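Local atomic coordinates of putative oxidoreductase (Thermus thermophilus, PDB entry 2ISM), a protein that probably acts as an oxidoreductase, is built as a six-bladed beta-propeller and carries a bound calcium ion. Residues E24-G29 / D346-L351; G51-F56 / T63-S68; P270-F275 / L317-V322; Q288-L293 / E308-G313. All coordinates share one frame; numbering follows the deposited sequence.

Contact 1 (E24-G29 / D346-L351)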
loop_
_atom_site.group_PDB
_atom_site.type_symbol
_atom_site.label_atom_id
_atom_site.label_comp_id
_atom_site.label_asym_id
_atom_site.label_seq_id
_atom_site.Cartn_x
_atom_site.Cartn_y
_atom_site.Cartn_z
ATOM N N GLU B 24 -8.852 8.298 -9.346
ATOM C CA GLU B 24 -9.985 7.970 -10.192
ATOM C C GLU B 24 -11.233 8.331 -9.403
ATOM O O GLU B 24 -11.357 7.998 -8.221
ATOM C CB GLU B 24 -9.989 6.488 -10.580
ATOM C CG GLU B 24 -10.253 5.514 -9.457
ATOM C CD GLU B 24 -10.225 4.077 -9.941
ATOM O OE1 GLU B 24 -11.012 3.743 -10.854
ATOM O OE2 GLU B 24 -9.416 3.285 -9.414
ATOM N N GLU B 25 -12.143 9.046 -10.054
ATOM C CA GLU B 25 -13.381 9.466 -9.416
ATOM C C GLU B 25 -14.361 8.312 -9.288
ATOM O O GLU B 25 -14.675 7.636 -10.266
ATOM C CB GLU B 25 -14.023 10.603 -10.214
ATOM C CG GLU B 25 -15.418 10.980 -9.739
ATOM C CD GLU B 25 -15.951 12.224 -10.422
ATOM O OE1 GLU B 25 -17.171 12.475 -10.335
ATOM O OE2 GLU B 25 -15.146 12.955 -11.037
ATOM N N VAL B 26 -14.838 8.092 -8.068
ATOM C CA VAL B 26 -15.795 7.033 -7.798
ATOM C C VAL B 26 -17.210 7.568 -8.012
ATOM O O VAL B 26 -18.037 6.923 -8.655
ATOM C CB VAL B 26 -15.656 6.518 -6.347
ATOM C CG1 VAL B 26 -16.682 5.429 -6.079
ATOM C CG2 VAL B 26 -14.240 5.983 -6.123
ATOM N N VAL B 27 -17.478 8.756 -7.478
ATOM C CA VAL B 27 -18.788 9.380 -7.614
ATOM C C VAL B 27 -18.688 10.846 -7.205
ATOM O O VAL B 27 -17.841 11.206 -6.388
ATOM C CB VAL B 27 -19.852 8.655 -6.737
ATOM C CG1 VAL B 27 -19.509 8.796 -5.264
ATOM C CG2 VAL B 27 -21.238 9.215 -7.019
ATOM N N GLY B 28 -19.535 11.689 -7.791
ATOM C CA GLY B 28 -19.512 13.106 -7.467
ATOM C C GLY B 28 -20.895 13.710 -7.280
ATOM O O GLY B 28 -21.896 12.992 -7.200
ATOM N N GLY B 29 -20.946 15.035 -7.207
ATOM C CA GLY B 29 -22.206 15.730 -7.026
ATOM C C GLY B 29 -22.693 15.716 -5.588
ATOM O O GLY B 29 -23.830 16.093 -5.318
ATOM N N ASP B 346 -17.283 17.847 -5.009
ATOM C CA ASP B 346 -17.390 16.994 -3.852
ATOM C C ASP B 346 -17.492 15.499 -3.910
ATOM O O ASP B 346 -18.409 14.839 -3.402
ATOM C CB ASP B 346 -18.417 17.513 -2.854
ATOM C CG ASP B 346 -17.861 18.680 -2.053
ATOM O OD1 ASP B 346 -16.724 19.085 -2.391
ATOM O OD2 ASP B 346 -18.520 19.189 -1.122
ATOM N N ARG B 347 -16.523 14.999 -4.653
ATOM C CA ARG B 347 -16.420 13.618 -5.023
ATOM C C ARG B 347 -15.743 12.726 -4.016
ATOM O O ARG B 347 -15.086 13.182 -3.072
ATOM C CB ARG B 347 -15.506 13.618 -6.250
ATOM C CG ARG B 347 -15.788 14.669 -7.319
ATOM C CD ARG B 347 -14.664 14.644 -8.361
ATOM N NE ARG B 347 -15.073 15.188 -9.655
ATOM C CZ ARG B 347 -15.291 16.474 -9.898
ATOM N NH1 ARG B 347 -15.135 17.369 -8.934
ATOM N NH2 ARG B 347 -15.676 16.862 -11.106
ATOM N N VAL B 348 -15.912 11.439 -4.256
ATOM C CA VAL B 348 -15.268 10.405 -3.484
ATOM C C VAL B 348 -14.183 9.990 -4.475
ATOM O O VAL B 348 -14.490 9.608 -5.605
ATOM C CB VAL B 348 -16.207 9.219 -3.242
ATOM C CG1 VAL B 348 -15.419 8.047 -2.677
ATOM C CG2 VAL B 348 -17.317 9.624 -2.280
ATOM N N LEU B 349 -12.927 10.099 -4.065
ATOM C CA LEU B 349 -11.817 9.739 -4.935
ATOM C C LEU B 349 -11.142 8.470 -4.442
ATOM O O LEU B 349 -11.058 8.228 -3.239
ATOM C CB LEU B 349 -10.790 10.877 -4.980
ATOM C CG LEU B 349 -11.314 12.262 -5.373
ATOM C CD1 LEU B 349 -10.205 13.284 -5.240
ATOM C CD2 LEU B 349 -11.843 12.230 -6.807
ATOM N N ARG B 350 -10.667 7.659 -5.381
ATOM C CA ARG B 350 -9.983 6.420 -5.043
ATOM C C ARG B 350 -8.548 6.525 -5.547
ATOM O O ARG B 350 -8.319 6.761 -6.732
ATOM C CB ARG B 350 -10.695 5.236 -5.699
ATOM C CG ARG B 350 -10.095 3.872 -5.386
ATOM C CD ARG B 350 -11.063 2.780 -5.807
ATOM N NE ARG B 350 -11.504 2.975 -7.184
ATOM C CZ ARG B 350 -12.689 2.599 -7.655
ATOM N NH1 ARG B 350 -13.566 2.001 -6.860
ATOM N NH2 ARG B 350 -12.999 2.826 -8.924
ATOM N N LEU B 351 -7.589 6.366 -4.642
ATOM C CA LEU B 351 -6.178 6.458 -4.995
ATOM C C LEU B 351 -5.534 5.080 -5.002
ATOM O O LEU B 351 -5.409 4.436 -3.959
ATOM C CB LEU B 351 -5.447 7.381 -4.017
ATOM C CG LEU B 351 -5.661 8.887 -4.220
ATOM C CD1 LEU B 351 -7.144 9.226 -4.119
ATOM C CD2 LEU B 351 -4.863 9.657 -3.179
HETATM O O HOH W 1 -15.669 14.641 -13.176
#
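Glu-24 to Val-27 and Val-348 to Leu-351 form the antiparallel strand pair that closes the ring of a six-bladed beta-propeller. The N-terminal strand completes a blade whose other three strands come from the end of the chain. Glu-24 and Arg-350 are a hydrogen-bonded pair, with Arg-350 N 2.9 Å from Glu-24 O. A beta bulge follows further along. Val-26 N bonds to Val-348 O at 2.9 Å, and Val-348 N bonds to Val-27 O. The extra residue turns Val-26 toward strand 348-351. Its CG2 packs on Arg-350 CB at 3.6 Å and covers the centre of one guanidinium face. The Arg-350 chain bends at chi3 (51°), which brings NE round to Glu-24. Arg-350 NH2 meets Glu-24 OE1 at 2.9 Å in a nearly straight salt bridge, and a weaker bond joins NE to OE2. The guanidinium uses its edge but meets the carboxylate from above, with the planes 78° apart. Arg-347 NE makes a second salt bridge to Glu-25 OE2 at 2.6 Å, again with the guanidinium edge above the carboxylate plane. A water links Glu-25 OE2 to Arg-347 NH2. On the face that carries Glu-24 and Arg-350, Val-27 CG1 touches Val-348 CG2 at 3.8 Å. Strand 348-351 continues the sheet into strand 328-332, through the backbone of Leu-349 and Val-330. Phe-56 of strand 52-57, in the next blade, packs on Val-26 and Val-27.

Contact 2 (G51-F56 / T63-S68)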
loop_
_atom_site.group_PDB
_atom_site.type_symbol
_atom_site.label_atom_id
_atom_site.label_comp_id
_atom_site.label_asym_id
_atom_site.label_seq_id
_atom_site.Cartn_x
_atom_site.Cartn_y
_atom_site.Cartn_z
ATOM N N GLY B 51 -27.452 16.184 6.004
ATOM C CA GLY B 51 -28.345 15.222 6.630
ATOM C C GLY B 51 -28.758 13.988 5.846
ATOM O O GLY B 51 -29.699 13.299 6.240
ATOM N N ARG B 52 -28.075 13.697 4.745
ATOM C CA ARG B 52 -28.405 12.518 3.946
ATOM C C ARG B 52 -27.273 11.506 3.996
ATOM O O ARG B 52 -26.107 11.881 3.909
ATOM C CB ARG B 52 -28.612 12.879 2.469
ATOM C CG ARG B 52 -29.695 13.902 2.164
ATOM C CD ARG B 52 -29.759 14.161 0.652
ATOM N NE ARG B 52 -28.543 14.790 0.127
ATOM C CZ ARG B 52 -28.289 16.095 0.176
ATOM N NH1 ARG B 52 -29.168 16.925 0.724
ATOM N NH2 ARG B 52 -27.152 16.574 -0.319
ATOM N N ILE B 53 -27.621 10.231 4.147
ATOM C CA ILE B 53 -26.632 9.158 4.111
ATOM C C ILE B 53 -26.915 8.512 2.760
ATOM O O ILE B 53 -27.995 7.954 2.546
ATOM C CB ILE B 53 -26.851 8.098 5.206
ATOM C CG1 ILE B 53 -26.606 8.710 6.587
ATOM C CG2 ILE B 53 -25.922 6.906 4.965
ATOM C CD1 ILE B 53 -26.796 7.739 7.741
ATOM N N ARG B 54 -25.962 8.609 1.841
ATOM C CA ARG B 54 -26.140 8.050 0.513
ATOM C C ARG B 54 -25.543 6.662 0.400
ATOM O O ARG B 54 -24.623 6.305 1.135
ATOM C CB ARG B 54 -25.484 8.954 -0.541
ATOM C CG ARG B 54 -25.901 10.412 -0.467
ATOM C CD ARG B 54 -27.390 10.579 -0.726
ATOM N NE ARG B 54 -27.726 10.444 -2.138
ATOM C CZ ARG B 54 -27.412 11.340 -3.071
ATOM N NH1 ARG B 54 -26.747 12.441 -2.745
ATOM N NH2 ARG B 54 -27.780 11.145 -4.330
ATOM N N LEU B 55 -26.083 5.886 -0.534
ATOM C CA LEU B 55 -25.598 4.539 -0.801
ATOM C C LEU B 55 -25.131 4.517 -2.244
ATOM O O LEU B 55 -25.903 4.824 -3.153
ATOM C CB LEU B 55 -26.710 3.496 -0.634
ATOM C CG LEU B 55 -26.357 2.103 -1.187
ATOM C CD1 LEU B 55 -25.292 1.451 -0.306
ATOM C CD2 LEU B 55 -27.599 1.224 -1.245
ATOM N N PHE B 56 -23.863 4.189 -2.456
ATOM C CA PHE B 56 -23.337 4.092 -3.808
ATOM C C PHE B 56 -23.080 2.609 -4.019
ATOM O O PHE B 56 -22.328 1.983 -3.264
ATOM C CB PHE B 56 -22.038 4.875 -3.965
ATOM C CG PHE B 56 -21.537 4.918 -5.380
ATOM C CD1 PHE B 56 -22.265 5.581 -6.365
ATOM C CD2 PHE B 56 -20.361 4.270 -5.737
ATOM C CE1 PHE B 56 -21.828 5.594 -7.689
ATOM C CE2 PHE B 56 -19.914 4.275 -7.055
ATOM C CZ PHE B 56 -20.651 4.939 -8.035
ATOM N N THR B 63 -30.552 7.050 -1.718
ATOM C CA THR B 63 -30.604 7.562 -0.358
ATOM C C THR B 63 -30.830 6.411 0.616
ATOM O O THR B 63 -31.871 5.748 0.594
ATOM C CB THR B 63 -31.722 8.604 -0.191
ATOM O OG1 THR B 63 -31.449 9.729 -1.036
ATOM C CG2 THR B 63 -31.799 9.075 1.258
ATOM N N TYR B 64 -29.834 6.171 1.458
ATOM C CA TYR B 64 -29.891 5.106 2.449
ATOM C C TYR B 64 -30.790 5.552 3.594
ATOM O O TYR B 64 -31.600 4.778 4.109
ATOM C CB TYR B 64 -28.484 4.820 2.978
ATOM C CG TYR B 64 -28.422 3.718 4.005
ATOM C CD1 TYR B 64 -28.531 2.378 3.631
ATOM C CD2 TYR B 64 -28.248 4.013 5.355
ATOM C CE1 TYR B 64 -28.466 1.360 4.582
ATOM C CE2 TYR B 64 -28.182 3.008 6.311
ATOM C CZ TYR B 64 -28.290 1.685 5.921
ATOM O OH TYR B 64 -28.216 0.690 6.872
ATOM N N ALA B 65 -30.638 6.811 3.989
ATOM C CA ALA B 65 -31.437 7.373 5.065
ATOM C C ALA B 65 -31.360 8.888 5.060
ATOM O O ALA B 65 -30.404 9.483 4.559
ATOM C CB ALA B 65 -30.954 6.843 6.408
ATOM N N GLU B 66 -32.390 9.516 5.603
ATOM C CA GLU B 66 -32.401 10.960 5.701
ATOM C C GLU B 66 -32.613 11.259 7.175
ATOM O O GLU B 66 -33.544 10.738 7.790
ATOM C CB GLU B 66 -33.531 11.555 4.864
ATOM C CG GLU B 66 -33.406 13.055 4.668
ATOM C CD GLU B 66 -34.305 13.576 3.566
ATOM O OE1 GLU B 66 -34.216 13.057 2.431
ATOM O OE2 GLU B 66 -35.095 14.507 3.833
ATOM N N LEU B 67 -31.732 12.073 7.745
ATOM C CA LEU B 67 -31.833 12.424 9.155
ATOM C C LEU B 67 -31.960 13.929 9.331
ATOM O O LEU B 67 -31.324 14.704 8.620
ATOM C CB LEU B 67 -30.595 11.932 9.913
ATOM C CG LEU B 67 -30.317 10.425 9.915
ATOM C CD1 LEU B 67 -28.945 10.156 10.510
ATOM C CD2 LEU B 67 -31.392 9.707 10.709
ATOM N N SER B 68 -32.801 14.336 10.275
ATOM C CA SER B 68 -32.982 15.746 10.569
ATOM C C SER B 68 -31.719 16.197 11.287
ATOM O O SER B 68 -31.293 15.570 12.256
ATOM C CB SER B 68 -34.195 15.948 11.482
ATOM O OG SER B 68 -34.242 17.275 11.985
#
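Ile-53 and Tyr-64 meet in the beta hairpin of strands 52-57 and 60-66, which forms the outer half of a propeller blade. The hairpin carries a classic beta bulge: Tyr-64 and Ala-65 both face Ile-53. The bulge pushes Tyr-64 out as a bump toward strand 52-57. Its CB and the base of its ring settle in the dip between Ile-53 and Leu-55. On one side Ile-53 CG2 lies 3.7 Å from Tyr-64 CD2, the two side chains running side by side. On the other side Leu-55 CB touches Tyr-64 CB at 4.2 Å. With CG anti to the backbone N (chi1 -179°), the ring leads off beyond the strand pair. There its OH bonds to His-112 ND1. Ala-65 has only a small CB, and Ile-53 lies across from it. Ile-53 CD1 reaches past to Leu-67 CD1 at 4.3 Å. Leu-110 of the next blade covers Ile-53, Ala-65 and Leu-67 together. At the far end Gly-51 offers a hollow. The carbonyl oxygen of Leu-67 occupies it, with O 3.6 Å from Gly-51 CA. The opposite face of the sheet is polar. Arg-52 and Arg-54 both make salt bridges to Glu-48, and Arg-54 passes Thr-63 obliquely without bonding to it. Backbone bonds keep the fit in register, including Ile-53 N to Ala-65 O at 2.9 Å. At the bulge Ile-53 O takes two amides, Tyr-64 N at 2.8 Å and Ala-65 N at 3.2 Å, the latter on a lone pair.

Contact 3 (P270-F275 / L317-V322); sequences PGNLAF and LREVQV
Asn-272 and Glu-319 carry the tight end of this buried contact. Asn-272 N bonds to Arg-318 O at 2.7 Å, almost straight. Its side chain lies beside that of Glu-319, pointing the same way, with the amide and carboxylate planes only 24° apart. Asn-272 ND2 donates to the syn lone pair of Glu-319 OE1 at 2.9 Å, and OE1 lies in the amide plane. The same oxygen takes Val-320 N on its anti side, somewhat out of the carboxylate plane. Two donors therefore grip OE1 and fix the turn of the carboxylate. Asn-272 OD1 and Glu-319 OE2 are held as well, by Leu-207 N and Leu-36 N. Packing is close here: Val-320 CG1 presses on Asn-272 O at 3.2 Å, and Gly-271 CA makes a CH...O contact with Arg-318 O.

The two strands are the innermost strands of neighbouring propeller blades. They run parallel, 12° apart, but do not join into one sheet. Each pairs instead within its own blade, 270-276 with 279-284 and 317-322 with 328-332.

Toward Ala-274 and Gln-321 the backbones spread to 5.8 Å between CA atoms. Direct hydrogen bonds between the strands give way there to a water, which donates to Leu-273 O and Val-320 O and bridges the two blades. Apolar side-chain contact in this part is limited to Ala-274 CB and Val-320 CG2, 4.1 Å apart. At the partly exposed end Val-322 CG2 makes an isolated close approach to Phe-275 O, at 3.2 Å.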
loop_
_atom_site.group_PDB
_atom_site.type_symbol
_atom_site.label_atom_id
_atom_site.label_comp_id
_atom_site.label_asym_id
_atom_site.label_seq_id
_atom_site.Cartn_x
_atom_site.Cartn_y
_atom_site.Cartn_z
ATOM N N PRO B 270 -6.720 20.216 9.220
ATOM C CA PRO B 270 -6.910 18.829 8.795
ATOM C C PRO B 270 -8.306 18.240 8.849
ATOM O O PRO B 270 -9.146 18.630 9.657
ATOM C CB PRO B 270 -5.976 18.078 9.732
ATOM C CG PRO B 270 -6.231 18.793 11.025
ATOM C CD PRO B 270 -6.265 20.275 10.618
ATOM N N GLY B 271 -8.529 17.285 7.955
ATOM C CA GLY B 271 -9.771 16.555 7.935
ATOM C C GLY B 271 -9.383 15.291 8.687
ATOM O O GLY B 271 -8.710 15.361 9.723
ATOM N N ASN B 272 -9.757 14.132 8.168
ATOM C CA ASN B 272 -9.410 12.889 8.840
ATOM C C ASN B 272 -7.990 12.488 8.445
ATOM O O ASN B 272 -7.340 13.167 7.652
ATOM C CB ASN B 272 -10.397 11.786 8.441
ATOM C CG ASN B 272 -10.457 10.656 9.458
ATOM O OD1 ASN B 272 -9.792 10.701 10.489
ATOM N ND2 ASN B 272 -11.260 9.637 9.169
ATOM N N LEU B 273 -7.496 11.403 9.026
ATOM C CA LEU B 273 -6.166 10.903 8.685
ATOM C C LEU B 273 -6.244 9.385 8.655
ATOM O O LEU B 273 -7.164 8.801 9.227
ATOM C CB LEU B 273 -5.104 11.365 9.695
ATOM C CG LEU B 273 -5.346 11.482 11.205
ATOM C CD1 LEU B 273 -6.349 10.467 11.707
ATOM C CD2 LEU B 273 -4.004 11.331 11.910
ATOM N N ALA B 274 -5.298 8.745 7.979
ATOM C CA ALA B 274 -5.313 7.291 7.893
ATOM C C ALA B 274 -3.942 6.720 7.586
ATOM O O ALA B 274 -3.125 7.364 6.926
ATOM C CB ALA B 274 -6.302 6.847 6.821
ATOM N N PHE B 275 -3.695 5.507 8.073
ATOM C CA PHE B 275 -2.432 4.830 7.814
ATOM C C PHE B 275 -2.594 4.081 6.499
ATOM O O PHE B 275 -3.556 3.339 6.301
ATOM C CB PHE B 275 -2.096 3.883 8.968
ATOM C CG PHE B 275 -1.529 4.588 10.170
ATOM C CD1 PHE B 275 -0.181 4.939 10.213
ATOM C CD2 PHE B 275 -2.345 4.942 11.237
ATOM C CE1 PHE B 275 0.343 5.633 11.303
ATOM C CE2 PHE B 275 -1.832 5.637 12.333
ATOM C CZ PHE B 275 -0.487 5.984 12.365
ATOM N N LEU B 317 -9.865 18.748 0.988
ATOM C CA LEU B 317 -10.027 17.317 1.240
ATOM C C LEU B 317 -10.340 16.945 2.687
ATOM O O LEU B 317 -9.551 17.235 3.587
ATOM C CB LEU B 317 -8.714 16.576 0.966
ATOM C CG LEU B 317 -8.102 16.800 -0.428
ATOM C CD1 LEU B 317 -6.891 15.895 -0.609
ATOM C CD2 LEU B 317 -9.140 16.510 -1.508
ATOM N N ARG B 318 -11.485 16.303 2.913
ATOM C CA ARG B 318 -11.886 15.943 4.271
ATOM C C ARG B 318 -11.860 14.536 4.869
ATOM O O ARG B 318 -11.342 14.336 5.970
ATOM C CB ARG B 318 -13.361 16.362 4.348
ATOM C CG ARG B 318 -13.928 16.386 5.760
ATOM C CD ARG B 318 -15.349 16.943 5.780
ATOM N NE ARG B 318 -15.406 18.400 5.639
ATOM C CZ ARG B 318 -15.157 19.262 6.622
ATOM N NH1 ARG B 318 -14.826 18.819 7.826
ATOM N NH2 ARG B 318 -15.260 20.570 6.409
ATOM N N GLU B 319 -12.415 13.564 4.151
ATOM C CA GLU B 319 -12.441 12.186 4.636
ATOM C C GLU B 319 -11.288 11.463 3.939
ATOM O O GLU B 319 -10.896 11.816 2.828
ATOM C CB GLU B 319 -13.763 11.467 4.314
ATOM C CG GLU B 319 -13.724 9.933 4.462
ATOM C CD GLU B 319 -13.598 9.461 5.906
ATOM O OE1 GLU B 319 -12.636 9.870 6.587
ATOM O OE2 GLU B 319 -14.461 8.673 6.359
ATOM N N VAL B 320 -10.738 10.461 4.615
ATOM C CA VAL B 320 -9.666 9.644 4.063
ATOM C C VAL B 320 -9.665 8.316 4.811
ATOM O O VAL B 320 -9.497 8.275 6.030
ATOM C CB VAL B 320 -8.273 10.339 4.173
ATOM C CG1 VAL B 320 -8.028 10.826 5.581
ATOM C CG2 VAL B 320 -7.176 9.369 3.750
ATOM N N GLN B 321 -9.883 7.235 4.070
ATOM C CA GLN B 321 -9.934 5.899 4.646
ATOM C C GLN B 321 -9.422 4.854 3.680
ATOM O O GLN B 321 -9.563 4.995 2.466
ATOM C CB GLN B 321 -11.367 5.509 5.007
ATOM C CG GLN B 321 -11.894 6.053 6.309
ATOM C CD GLN B 321 -13.026 5.201 6.842
ATOM O OE1 GLN B 321 -12.804 4.096 7.337
ATOM N NE2 GLN B 321 -14.250 5.701 6.722
ATOM N N VAL B 322 -8.847 3.794 4.228
ATOM C CA VAL B 322 -8.348 2.704 3.405
ATOM C C VAL B 322 -9.539 1.783 3.176
ATOM O O VAL B 322 -10.201 1.379 4.128
ATOM C CB VAL B 322 -7.232 1.920 4.124
ATOM C CG1 VAL B 322 -6.726 0.795 3.226
ATOM C CG2 VAL B 322 -6.097 2.856 4.488
HETATM O O HOH W 2 -9.057 6.912 8.370
#

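Contact 4 (Q288-L293 / E308-G313)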
loop_
_atom_site.group_PDB
_atom_site.type_symbol
_atom_site.label_atom_id
_atom_site.label_comp_id
_atom_site.label_asym_id
_atom_site.label_seq_id
_atom_site.Cartn_x
_atom_site.Cartn_y
_atom_site.Cartn_z
ATOM N N GLN B 288 -5.878 22.320 0.856
ATOM C CA GLN B 288 -6.291 21.641 -0.371
ATOM C C GLN B 288 -5.288 20.593 -0.860
ATOM O O GLN B 288 -4.905 20.581 -2.031
ATOM C CB GLN B 288 -6.531 22.672 -1.478
ATOM C CG GLN B 288 -7.678 23.634 -1.190
ATOM C CD GLN B 288 -7.873 24.652 -2.296
ATOM O OE1 GLN B 288 -7.923 24.302 -3.476
ATOM N NE2 GLN B 288 -7.988 25.920 -1.923
ATOM N N ALA B 289 -4.883 19.697 0.033
ATOM C CA ALA B 289 -3.924 18.673 -0.333
ATOM C C ALA B 289 -3.958 17.495 0.624
ATOM O O ALA B 289 -4.462 17.599 1.742
ATOM C CB ALA B 289 -2.521 19.270 -0.354
ATOM N N LEU B 290 -3.419 16.373 0.164
ATOM C CA LEU B 290 -3.333 15.169 0.975
ATOM C C LEU B 290 -1.848 15.035 1.279
ATOM O O LEU B 290 -1.042 14.865 0.365
ATOM C CB LEU B 290 -3.808 13.952 0.182
ATOM C CG LEU B 290 -3.716 12.609 0.914
ATOM C CD1 LEU B 290 -4.681 12.596 2.100
ATOM C CD2 LEU B 290 -4.047 11.483 -0.051
ATOM N N LEU B 291 -1.482 15.138 2.551
ATOM C CA LEU B 291 -0.081 15.033 2.926
ATOM C C LEU B 291 0.272 13.646 3.438
ATOM O O LEU B 291 -0.563 12.943 4.013
ATOM C CB LEU B 291 0.270 16.080 3.986
ATOM C CG LEU B 291 0.009 17.544 3.608
ATOM C CD1 LEU B 291 0.476 18.451 4.735
ATOM C CD2 LEU B 291 0.729 17.887 2.316
ATOM N N ARG B 292 1.519 13.260 3.200
ATOM C CA ARG B 292 2.043 11.972 3.621
ATOM C C ARG B 292 3.098 12.250 4.683
ATOM O O ARG B 292 4.059 12.981 4.434
ATOM C CB ARG B 292 2.684 11.252 2.428
ATOM C CG ARG B 292 3.347 9.928 2.771
ATOM C CD ARG B 292 4.211 9.400 1.623
ATOM N NE ARG B 292 3.425 9.020 0.452
ATOM C CZ ARG B 292 3.395 9.703 -0.689
ATOM N NH1 ARG B 292 4.113 10.812 -0.826
ATOM N NH2 ARG B 292 2.643 9.276 -1.696
ATOM N N LEU B 293 2.904 11.698 5.877
ATOM C CA LEU B 293 3.860 11.885 6.962
ATOM C C LEU B 293 4.691 10.615 7.099
ATOM O O LEU B 293 4.155 9.537 7.356
ATOM C CB LEU B 293 3.139 12.182 8.283
ATOM C CG LEU B 293 2.706 13.623 8.576
ATOM C CD1 LEU B 293 1.792 14.142 7.480
ATOM C CD2 LEU B 293 2.000 13.663 9.919
ATOM N N GLU B 308 5.402 14.896 2.763
ATOM C CA GLU B 308 5.323 15.004 1.311
ATOM C C GLU B 308 3.880 15.172 0.857
ATOM O O GLU B 308 2.955 14.739 1.536
ATOM C CB GLU B 308 5.903 13.746 0.656
ATOM C CG GLU B 308 7.254 13.310 1.220
ATOM C CD GLU B 308 7.787 12.045 0.568
ATOM O OE1 GLU B 308 6.998 11.099 0.364
ATOM O OE2 GLU B 308 9.000 11.989 0.272
ATOM N N THR B 309 3.688 15.806 -0.295
ATOM C CA THR B 309 2.348 15.989 -0.834
ATOM C C THR B 309 2.012 14.763 -1.673
ATOM O O THR B 309 2.726 14.442 -2.622
ATOM C CB THR B 309 2.260 17.243 -1.716
ATOM O OG1 THR B 309 2.458 18.408 -0.907
ATOM C CG2 THR B 309 0.897 17.326 -2.396
ATOM N N ALA B 310 0.932 14.077 -1.314
ATOM C CA ALA B 310 0.515 12.876 -2.031
ATOM C C ALA B 310 -0.586 13.157 -3.047
ATOM O O ALA B 310 -0.782 12.391 -3.991
ATOM C CB ALA B 310 0.049 11.814 -1.039
ATOM N N LEU B 311 -1.313 14.251 -2.848
ATOM C CA LEU B 311 -2.385 14.619 -3.767
ATOM C C LEU B 311 -2.658 16.118 -3.705
ATOM O O LEU B 311 -2.642 16.714 -2.633
ATOM C CB LEU B 311 -3.671 13.859 -3.428
ATOM C CG LEU B 311 -4.838 14.106 -4.388
ATOM C CD1 LEU B 311 -4.518 13.451 -5.719
ATOM C CD2 LEU B 311 -6.140 13.547 -3.813
ATOM N N SER B 312 -2.908 16.720 -4.862
ATOM C CA SER B 312 -3.199 18.149 -4.929
ATOM C C SER B 312 -3.894 18.458 -6.244
ATOM O O SER B 312 -3.774 17.700 -7.204
ATOM C CB SER B 312 -1.910 18.965 -4.822
ATOM O OG SER B 312 -1.040 18.681 -5.899
ATOM N N GLY B 313 -4.622 19.569 -6.278
ATOM C CA GLY B 313 -5.330 19.959 -7.483
ATOM C C GLY B 313 -6.789 19.543 -7.492
ATOM O O GLY B 313 -7.450 19.615 -8.528
HETATM O O HOH W 3 -4.331 21.731 -4.601
#
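Leu-290 O accepts two successive amides from the facing strand. Ala-310 N comes in nearly along the carbonyl direction at 2.7 Å. Leu-311 N follows at 3.3 Å, in the carbonyl plane and on a lone pair. This is a classic beta bulge, and it turns the Ala-310 side chain toward strand 289-298. Ala-310 CB lies against one face of the Arg-292 guanidinium, 3.6 Å above its plane and shifted toward the rim, near NH2. Arg-292 bends at chi3 (-67°). NE bonds to Tyr-281 OH of the next strand in the blade. NH1 and Glu-308 OE1, 3.1 Å apart, form a salt bridge whose hydrogen bond is weak, with the guanidinium and carboxylate planes 87° apart. The other oxygen, OE2, makes a salt bridge to Arg-306 NE, the stronger polar partner of Glu-308. The backbones of the pair are firmly joined: Arg-292 N reaches Glu-308 O at 2.6 Å, and Glu-308 N bonds back to Arg-292 O. At the bulge itself Leu-290 CB touches Leu-311 CB at 3.6 Å. These two leucines face the adjacent blade and pack on its Leu-317 and Leu-351. At the open end a water joins Gln-288 O to Gly-313 N. Arg-292 also packs on Lys-212 of the second subunit. The arrangement is that of an outer blade hairpin in a beta-propeller: strands 289-298 and 301-312, antiparallel and twisted, with a bulge near the end of the second strand.

Contact 3 is the most central, its centre about 8 Å from the chain centre. Contact 2 is also buried, though farther out, and contacts 1 and 4 are partly buried. Contacts 1, 2 and 4 each join two strands of one sheet and each contain a bulge. Contact 3 joins the inner strands of two different blades. Those are the blade of contact 4 and the blade of contact 1. Contact 1 touches contacts 2 and 4, and contacts 3 and 4 touch through Leu-317. Contact 2 touches neither 3 nor 4. Salt bridges cross contacts 1 and 4, apolar packing dominates contact 2, and contact 3 relies on buried amide-carboxylate bonding and water.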